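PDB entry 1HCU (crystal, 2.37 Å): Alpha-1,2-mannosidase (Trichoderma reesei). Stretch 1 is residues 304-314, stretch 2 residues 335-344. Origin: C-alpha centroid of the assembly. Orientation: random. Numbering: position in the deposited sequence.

Stretch 1, residues 304-314: NSGHLASFGGG
Stretch 2 335-344: LASSYFGTYT

Stretch 2 enters as a helix that begins earlier in the chain and packs against a stretch 1 that changes form along its length: an extended strand at 304-306, a 3-10 segment at 309-310, and then the beginning of a helix that continues later in the chain. The register is antiparallel, Gly-313 lying nearest Ala-336 (CA to CA 4.7 Å) and Ser-310 nearest Tyr-339 (CA to CA 5.9 Å). Together the two surfaces bury 376 Å².

Leu-335 points toward stretch 1 with chi1 at -119°, between wells, and chi2 at 40° (p). Its CB lies 3.7 Å from Gly-313 CA, and its CD2 4.0 Å from Gly-312 C. Glycine suits this close approach: a CB on Gly-313 would point at the helix and clash with the backbone N of Ala-336, which already lies 4.2 Å from Gly-313 CA. Ala-336 itself turns its small CB sideways, while Ser-337 and Ser-338 do not reach stretch 1.

Tyr-339 carries the largest share of the interface. Pointing toward stretch 1 with chi1 -82° (m) and chi2 -88°, it lays one ring face against Ser-310, whose CA stands 4.0 Å from the ring centroid in a CH-pi contact; Ser-310 CB approaches Tyr-339 CD1 to 3.5 Å. Ser-310 is p (69°), its OG donating to His-307 O at 2.6 Å within the turn. At the ring's far end, Tyr-339 OH hydrogen-bonds Ser-305 OG (2.7 Å), with Ser-305 in the t rotamer (-161°), and lies 3.8 Å from Ala-309 CB.

Phe-340 points away. The helix kinks at 342-343, where Thr-342 (p) closes its OG1 onto Tyr-339 O at 2.6 Å. Tyr-343 leaves the backbone sideways, chi1 -100° and chi2 -107°, yet its long side chain brings OH to 2.7 Å from His-307 NE2, a hydrogen bond. The His-307 ring (chi1 -157°, t; chi2 -65°) meets the Tyr-343 ring rim to rim, neither over the face of the other, centroids 5.6 Å apart and planes at 56°.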

# COMPACT_ATOMS: atom_id res chain seq x y z
N ASN A 304 17.92 7.83 -6.36
CA ASN A 304 17.20 8.06 -5.11
C ASN A 304 15.97 7.17 -4.97
O ASN A 304 15.31 6.84 -5.96
CB ASN A 304 16.81 9.54 -4.96
CG ASN A 304 16.02 10.08 -6.15
OD1 ASN A 304 15.69 11.27 -6.20
ND2 ASN A 304 15.70 9.21 -7.11
N SER A 305 15.67 6.76 -3.74
CA SER A 305 14.53 5.90 -3.49
C SER A 305 14.11 5.99 -2.02
O SER A 305 14.61 6.83 -1.28
CB SER A 305 14.89 4.46 -3.87
OG SER A 305 13.73 3.67 -4.05
N GLY A 306 13.19 5.14 -1.60
CA GLY A 306 12.74 5.21 -0.22
C GLY A 306 11.86 4.05 0.15
O GLY A 306 11.67 3.13 -0.63
N HIS A 307 11.29 4.11 1.35
CA HIS A 307 10.44 3.04 1.85
C HIS A 307 9.20 2.75 0.99
O HIS A 307 8.74 1.61 0.95
CB HIS A 307 10.03 3.36 3.28
CG HIS A 307 9.65 2.16 4.09
ND1 HIS A 307 8.55 1.39 3.79
CD2 HIS A 307 10.21 1.61 5.19
CE1 HIS A 307 8.45 0.41 4.67
NE2 HIS A 307 9.44 0.53 5.53
N LEU A 308 8.66 3.75 0.31
CA LEU A 308 7.47 3.52 -0.53
C LEU A 308 7.78 2.58 -1.68
O LEU A 308 7.00 1.67 -1.98
CB LEU A 308 6.92 4.85 -1.09
CG LEU A 308 6.23 5.82 -0.12
CD1 LEU A 308 5.84 7.10 -0.87
CD2 LEU A 308 5.00 5.16 0.50
N ALA A 309 8.93 2.77 -2.31
CA ALA A 309 9.32 1.92 -3.44
C ALA A 309 9.67 0.49 -3.03
O ALA A 309 9.81 -0.38 -3.89
CB ALA A 309 10.50 2.53 -4.18
N SER A 310 9.81 0.23 -1.73
CA SER A 310 10.17 -1.12 -1.32
C SER A 310 9.05 -2.14 -1.54
O SER A 310 9.26 -3.34 -1.36
CB SER A 310 10.62 -1.14 0.15
OG SER A 310 9.54 -0.88 1.02
N PHE A 311 7.87 -1.67 -1.92
CA PHE A 311 6.73 -2.57 -2.16
C PHE A 311 6.95 -3.26 -3.50
O PHE A 311 6.34 -4.29 -3.79
CB PHE A 311 5.42 -1.77 -2.22
CG PHE A 311 5.04 -1.36 -3.62
CD1 PHE A 311 4.11 -2.09 -4.34
CD2 PHE A 311 5.68 -0.29 -4.24
CE1 PHE A 311 3.82 -1.78 -5.66
CE2 PHE A 311 5.41 0.03 -5.56
CZ PHE A 311 4.47 -0.72 -6.28
N GLY A 312 7.82 -2.68 -4.32
CA GLY A 312 8.11 -3.22 -5.64
C GLY A 312 8.43 -4.70 -5.66
O GLY A 312 7.93 -5.44 -6.51
N GLY A 313 9.26 -5.14 -4.72
CA GLY A 313 9.65 -6.54 -4.67
C GLY A 313 8.48 -7.51 -4.72
O GLY A 313 8.49 -8.49 -5.47
N GLY A 314 7.48 -7.23 -3.91
CA GLY A 314 6.31 -8.09 -3.88
C GLY A 314 5.53 -8.01 -5.17
O GLY A 314 4.96 -9.01 -5.62
N LEU A 335 14.93 -7.41 -5.15
CA LEU A 335 14.41 -6.14 -4.66
C LEU A 335 14.07 -6.22 -3.18
O LEU A 335 14.44 -5.34 -2.40
CB LEU A 335 13.17 -5.76 -5.47
CG LEU A 335 13.18 -4.46 -6.30
CD1 LEU A 335 14.52 -4.25 -6.98
CD2 LEU A 335 12.05 -4.54 -7.31
N ALA A 336 13.35 -7.27 -2.80
CA ALA A 336 12.96 -7.45 -1.42
C ALA A 336 14.21 -7.50 -0.54
O ALA A 336 14.27 -6.88 0.53
CB ALA A 336 12.16 -8.74 -1.28
N SER A 337 15.21 -8.23 -1.01
CA SER A 337 16.47 -8.40 -0.30
C SER A 337 17.25 -7.09 -0.19
O SER A 337 17.76 -6.75 0.88
CB SER A 337 17.33 -9.43 -1.02
OG SER A 337 18.61 -9.52 -0.45
N SER A 338 17.35 -6.36 -1.30
CA SER A 338 18.09 -5.11 -1.30
C SER A 338 17.49 -4.07 -0.38
O SER A 338 18.21 -3.42 0.38
CB SER A 338 18.19 -4.56 -2.72
OG SER A 338 19.13 -5.29 -3.47
N TYR A 339 16.17 -3.92 -0.44
CA TYR A 339 15.49 -2.95 0.40
C TYR A 339 15.53 -3.36 1.88
O TYR A 339 15.47 -2.51 2.76
CB TYR A 339 14.06 -2.75 -0.10
CG TYR A 339 14.00 -1.78 -1.26
CD1 TYR A 339 13.86 -0.41 -1.03
CD2 TYR A 339 14.13 -2.20 -2.59
CE1 TYR A 339 13.86 0.51 -2.07
CE2 TYR A 339 14.13 -1.29 -3.64
CZ TYR A 339 14.00 0.07 -3.37
OH TYR A 339 14.00 1.00 -4.38
N PHE A 340 15.65 -4.66 2.15
CA PHE A 340 15.75 -5.08 3.54
C PHE A 340 17.11 -4.66 4.08
O PHE A 340 17.27 -4.44 5.28
CB PHE A 340 15.59 -6.59 3.69
CG PHE A 340 15.77 -7.06 5.10
CD1 PHE A 340 14.79 -6.84 6.06
CD2 PHE A 340 16.96 -7.66 5.48
CE1 PHE A 340 14.99 -7.21 7.38
CE2 PHE A 340 17.17 -8.04 6.80
CZ PHE A 340 16.18 -7.81 7.76
N GLY A 341 18.09 -4.53 3.18
CA GLY A 341 19.42 -4.12 3.57
C GLY A 341 19.45 -2.71 4.14
O GLY A 341 20.41 -2.33 4.82
N THR A 342 18.41 -1.91 3.86
CA THR A 342 18.35 -0.54 4.40
C THR A 342 17.77 -0.60 5.81
O THR A 342 17.79 0.38 6.55
CB THR A 342 17.49 0.42 3.52
OG1 THR A 342 16.13 -0.05 3.47
CG2 THR A 342 18.05 0.50 2.10
N TYR A 343 17.24 -1.77 6.16
CA TYR A 343 16.67 -2.01 7.48
C TYR A 343 17.80 -2.53 8.38
O TYR A 343 18.16 -1.92 9.39
CB TYR A 343 15.57 -3.08 7.40
CG TYR A 343 14.15 -2.58 7.38
CD1 TYR A 343 13.33 -2.73 8.51
CD2 TYR A 343 13.59 -1.99 6.24
CE1 TYR A 343 12.01 -2.31 8.50
CE2 TYR A 343 12.27 -1.56 6.22
CZ TYR A 343 11.48 -1.72 7.36
OH TYR A 343 10.17 -1.29 7.37
N THR A 344 18.35 -3.67 7.97
CA THR A 344 19.41 -4.39 8.68
C THR A 344 20.72 -3.63 8.90
O THR A 344 21.50 -3.98 9.78
CB THR A 344 19.73 -5.74 7.94
OG1 THR A 344 20.54 -6.58 8.77
CG2 THR A 344 20.47 -5.48 6.64